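Local atomic coordinates of proteasome accessory factor B/C (PafBC) (PDB entry 6SJ9), a protein that regulates transcription in the bacterial DNA damage response, probably binding DNA through its winged helix-turn-helix domains. Residues K50-M64 and S76-L88. Residues are numbered along the deposited sequence; the frame is centred on the assembly and turned at random.
Sequences KVDLKQFGFEIETLM and SARYRIGKDSNRL. With K (potassium ion), chain C.
Ile60 splays its two branches over the second strand of an antiparallel hairpin: CG2 rests against Tyr79 CD1 (3.9 Å), while CG1, set beside the backbone N (chi1 -59°), meets CG1 of Ile81. Cut back to an alanine, this residue would lose both branches, which would probably leave a gap between Tyr79 and Ile81 and the phenol ring freer to shift. Leu53 and Phe58 extend this apolar face, which also packs on Leu12 of helix 2-17; Leu88 CD1 meets the edge of the Phe58 ring in its plane. Thr62 lies alongside Tyr79, its OG1 3.3 Å from CE1. Four backbone hydrogen bonds tie 61-63 to 78-80, Leu63 N to Arg78 O being almost straight (179°). With 22-23 these strands are consistent with the wing of a winged helix-turn-helix. On the other sheet face Glu61 and Arg80 run side by side in a salt bridge whose exact geometry is doubtful; Asp84 joins through Arg80 NH1, which also bonds Lys19 O. Leu63 CD1 lies over the rim of one guanidinium face, Lys83 CA over the opposite one. Beyond the strand, carbonyls of Ile81, Lys83 and Ser85 converge with those of Leu16 and Thr18 on a potassium ion, which probably holds the type II' turn Gly82-Ser85 against the end of helix 2-17.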
# COMPACT_ATOMS: atom_id res chain seq x y z
N LYS A 50 17.05 19.04 -21.98
CA LYS A 50 16.73 20.23 -21.20
C LYS A 50 15.27 20.61 -21.38
O LYS A 50 14.54 20.83 -20.41
CB LYS A 50 17.65 21.40 -21.59
CG LYS A 50 19.08 21.17 -21.14
CD LYS A 50 20.04 22.35 -21.44
CE LYS A 50 19.88 22.88 -22.85
NZ LYS A 50 20.00 24.37 -22.91
N VAL A 51 14.82 20.64 -22.63
CA VAL A 51 13.41 20.93 -22.86
C VAL A 51 12.55 19.89 -22.19
O VAL A 51 11.54 20.22 -21.54
CB VAL A 51 13.14 20.99 -24.37
CG1 VAL A 51 11.64 20.90 -24.65
CG2 VAL A 51 13.75 22.28 -24.96
N ASP A 52 12.93 18.61 -22.30
CA ASP A 52 12.09 17.55 -21.74
C ASP A 52 12.05 17.63 -20.20
O ASP A 52 10.98 17.50 -19.60
CB ASP A 52 12.59 16.18 -22.22
CG ASP A 52 12.32 15.94 -23.74
OD1 ASP A 52 11.59 16.73 -24.38
OD2 ASP A 52 12.89 14.98 -24.31
N LEU A 53 13.21 17.86 -19.55
CA LEU A 53 13.20 18.00 -18.09
C LEU A 53 12.30 19.15 -17.63
O LEU A 53 11.60 19.03 -16.62
CB LEU A 53 14.63 18.20 -17.57
CG LEU A 53 15.43 16.92 -17.43
CD1 LEU A 53 16.75 17.20 -16.76
CD2 LEU A 53 14.61 15.91 -16.62
N LYS A 54 12.30 20.27 -18.36
CA LYS A 54 11.44 21.40 -17.96
C LYS A 54 9.97 20.99 -17.93
O LYS A 54 9.23 21.39 -17.02
CB LYS A 54 11.70 22.60 -18.87
CG LYS A 54 10.99 23.88 -18.39
CD LYS A 54 11.25 25.10 -19.29
CE LYS A 54 12.57 25.76 -18.89
NZ LYS A 54 12.50 27.25 -18.97
N GLN A 55 9.55 20.14 -18.88
CA GLN A 55 8.16 19.68 -18.92
C GLN A 55 7.84 18.74 -17.75
O GLN A 55 6.66 18.61 -17.37
CB GLN A 55 7.88 18.95 -20.24
CG GLN A 55 7.41 19.82 -21.40
CD GLN A 55 5.89 20.04 -21.42
OE1 GLN A 55 5.13 19.30 -20.78
NE2 GLN A 55 5.46 21.06 -22.15
N PHE A 56 8.84 18.11 -17.15
CA PHE A 56 8.57 17.39 -15.91
C PHE A 56 8.65 18.28 -14.69
O PHE A 56 8.60 17.74 -13.58
CB PHE A 56 9.51 16.19 -15.75
CG PHE A 56 9.33 15.16 -16.80
CD1 PHE A 56 8.16 14.40 -16.84
CD2 PHE A 56 10.31 14.94 -17.74
CE1 PHE A 56 7.97 13.44 -17.85
CE2 PHE A 56 10.14 13.98 -18.73
CZ PHE A 56 8.97 13.22 -18.79
N GLY A 57 8.80 19.60 -14.87
CA GLY A 57 8.80 20.55 -13.77
C GLY A 57 10.15 20.93 -13.19
O GLY A 57 10.20 21.45 -12.06
N PHE A 58 11.25 20.65 -13.90
CA PHE A 58 12.61 20.96 -13.47
C PHE A 58 13.20 22.06 -14.34
O PHE A 58 13.33 21.89 -15.56
CB PHE A 58 13.51 19.73 -13.51
CG PHE A 58 13.03 18.62 -12.64
CD1 PHE A 58 13.16 18.72 -11.27
CD2 PHE A 58 12.44 17.48 -13.18
CE1 PHE A 58 12.66 17.71 -10.44
CE2 PHE A 58 11.96 16.46 -12.35
CZ PHE A 58 12.08 16.58 -10.99
N GLU A 59 13.53 23.19 -13.74
CA GLU A 59 14.11 24.29 -14.50
C GLU A 59 15.63 24.28 -14.33
O GLU A 59 16.16 24.42 -13.23
CB GLU A 59 13.53 25.65 -14.09
CG GLU A 59 13.34 25.94 -12.59
CD GLU A 59 12.75 27.35 -12.32
OE1 GLU A 59 13.02 28.28 -13.14
OE2 GLU A 59 12.01 27.54 -11.31
N ILE A 60 16.30 24.02 -15.45
CA ILE A 60 17.75 24.02 -15.51
C ILE A 60 18.24 25.46 -15.57
O ILE A 60 17.95 26.19 -16.52
CB ILE A 60 18.23 23.23 -16.73
CG1 ILE A 60 17.70 21.79 -16.63
CG2 ILE A 60 19.77 23.34 -16.87
CD1 ILE A 60 18.00 20.98 -17.83
N GLU A 61 18.99 25.88 -14.56
CA GLU A 61 19.56 27.21 -14.59
C GLU A 61 20.91 27.17 -15.29
O GLU A 61 21.70 26.22 -15.15
CB GLU A 61 19.67 27.86 -13.21
CG GLU A 61 20.70 27.37 -12.25
CD GLU A 61 20.89 28.34 -11.07
OE1 GLU A 61 20.95 29.57 -11.28
OE2 GLU A 61 20.98 27.86 -9.92
N THR A 62 21.15 28.19 -16.09
CA THR A 62 22.40 28.39 -16.80
C THR A 62 23.13 29.53 -16.13
O THR A 62 22.56 30.60 -15.90
CB THR A 62 22.15 28.71 -18.27
OG1 THR A 62 21.44 27.63 -18.87
CG2 THR A 62 23.49 28.92 -18.99
N LEU A 63 24.38 29.28 -15.76
CA LEU A 63 25.26 30.28 -15.17
C LEU A 63 26.42 30.43 -16.14
O LEU A 63 27.06 29.44 -16.49
CB LEU A 63 25.82 29.79 -13.82
CG LEU A 63 24.89 29.19 -12.76
CD1 LEU A 63 25.70 28.68 -11.58
CD2 LEU A 63 23.78 30.13 -12.30
N MSE A 64 26.65 31.66 -16.61
CA MSE A 64 27.75 31.86 -17.57
C MSE A 64 28.37 33.25 -17.53
O MSE A 64 27.75 34.20 -17.04
CB MSE A 64 27.26 31.57 -18.99
CG MSE A 64 26.47 32.69 -19.64
SE MSE A 64 25.99 32.31 -21.51
CE MSE A 64 25.69 34.14 -22.14
N SER A 76 31.10 28.13 -22.52
CA SER A 76 31.48 28.73 -21.26
C SER A 76 30.40 28.58 -20.19
O SER A 76 30.61 29.02 -19.05
CB SER A 76 31.81 30.21 -21.47
OG SER A 76 30.68 30.94 -21.92
N ALA A 77 29.27 27.96 -20.51
CA ALA A 77 28.14 27.92 -19.60
C ALA A 77 28.22 26.73 -18.66
O ALA A 77 28.75 25.66 -19.00
CB ALA A 77 26.82 27.86 -20.38
N ARG A 78 27.71 26.94 -17.44
CA ARG A 78 27.57 25.92 -16.41
C ARG A 78 26.08 25.78 -16.06
O ARG A 78 25.33 26.76 -16.10
CB ARG A 78 28.44 26.25 -15.20
CG ARG A 78 29.87 26.59 -15.64
CD ARG A 78 30.66 27.35 -14.60
NE ARG A 78 30.91 26.51 -13.43
CZ ARG A 78 32.01 25.77 -13.25
NH1 ARG A 78 32.98 25.75 -14.17
NH2 ARG A 78 32.14 25.04 -12.15
N TYR A 79 25.64 24.55 -15.78
CA TYR A 79 24.22 24.25 -15.57
C TYR A 79 23.97 23.59 -14.22
O TYR A 79 24.81 22.83 -13.73
CB TYR A 79 23.69 23.31 -16.66
CG TYR A 79 23.88 23.79 -18.07
CD1 TYR A 79 22.96 24.65 -18.66
CD2 TYR A 79 24.97 23.38 -18.82
CE1 TYR A 79 23.12 25.07 -19.96
CE2 TYR A 79 25.15 23.82 -20.14
CZ TYR A 79 24.22 24.66 -20.70
OH TYR A 79 24.38 25.11 -22.01
N ARG A 80 22.82 23.88 -13.62
CA ARG A 80 22.47 23.22 -12.37
C ARG A 80 20.97 23.30 -12.15
O ARG A 80 20.26 24.10 -12.75
CB ARG A 80 23.19 23.83 -11.16
CG ARG A 80 22.58 25.06 -10.64
CD ARG A 80 23.40 25.61 -9.47
NE ARG A 80 22.89 26.92 -9.07
CZ ARG A 80 23.35 27.64 -8.05
NH1 ARG A 80 24.36 27.19 -7.31
NH2 ARG A 80 22.81 28.83 -7.78
N ILE A 81 20.50 22.41 -11.29
CA ILE A 81 19.11 22.35 -10.87
C ILE A 81 19.07 22.42 -9.34
O ILE A 81 19.92 21.82 -8.66
CB ILE A 81 18.44 21.04 -11.35
CG1 ILE A 81 18.37 20.95 -12.87
CG2 ILE A 81 17.03 20.94 -10.79
CD1 ILE A 81 17.78 19.62 -13.37
N GLY A 82 18.08 23.12 -8.81
CA GLY A 82 17.90 23.22 -7.38
C GLY A 82 18.79 24.23 -6.71
O GLY A 82 18.83 24.26 -5.48
N LYS A 83 19.56 25.00 -7.47
CA LYS A 83 20.40 26.07 -6.94
C LYS A 83 21.39 25.45 -5.96
O LYS A 83 22.13 24.54 -6.37
CB LYS A 83 19.52 27.20 -6.41
CG LYS A 83 18.63 27.85 -7.50
CD LYS A 83 17.71 28.94 -6.96
CE LYS A 83 18.53 30.19 -6.65
NZ LYS A 83 17.82 31.17 -5.77
N ASP A 84 21.41 25.83 -4.68
CA ASP A 84 22.37 25.27 -3.72
C ASP A 84 22.00 23.89 -3.16
O ASP A 84 22.88 23.20 -2.65
CB ASP A 84 22.53 26.23 -2.55
CG ASP A 84 23.09 27.58 -2.97
OD1 ASP A 84 23.32 27.77 -4.18
OD2 ASP A 84 23.26 28.46 -2.09
N SER A 85 20.73 23.49 -3.20
CA SER A 85 20.30 22.20 -2.66
C SER A 85 20.48 21.08 -3.68
O SER A 85 20.67 21.30 -4.87
CB SER A 85 18.85 22.26 -2.19
OG SER A 85 18.04 22.80 -3.21
N ASN A 86 20.46 19.85 -3.18
CA ASN A 86 20.60 18.70 -4.05
C ASN A 86 19.35 17.84 -4.11
O ASN A 86 19.41 16.72 -4.63
CB ASN A 86 21.81 17.86 -3.66
CG ASN A 86 21.79 17.44 -2.23
OD1 ASN A 86 20.73 17.43 -1.58
ND2 ASN A 86 22.98 17.06 -1.71
N ARG A 87 18.22 18.34 -3.59
CA ARG A 87 16.89 17.72 -3.68
C ARG A 87 15.88 18.77 -4.11
O ARG A 87 16.12 19.96 -3.93
CB ARG A 87 16.35 17.16 -2.34
CG ARG A 87 17.03 16.02 -1.75
CD ARG A 87 16.15 15.28 -0.74
NE ARG A 87 15.52 16.08 0.33
CZ ARG A 87 14.20 16.24 0.52
NH1 ARG A 87 13.27 15.70 -0.29
NH2 ARG A 87 13.81 16.96 1.55
N LEU A 88 14.78 18.33 -4.74
CA LEU A 88 13.60 19.18 -4.94
C LEU A 88 12.40 18.51 -4.26
O LEU A 88 11.68 17.72 -4.88
CB LEU A 88 13.36 19.40 -6.44
CG LEU A 88 14.40 20.40 -7.00
CD1 LEU A 88 14.37 20.37 -8.50
CD2 LEU A 88 14.19 21.84 -6.52
K K C . 22.08 21.76 -7.05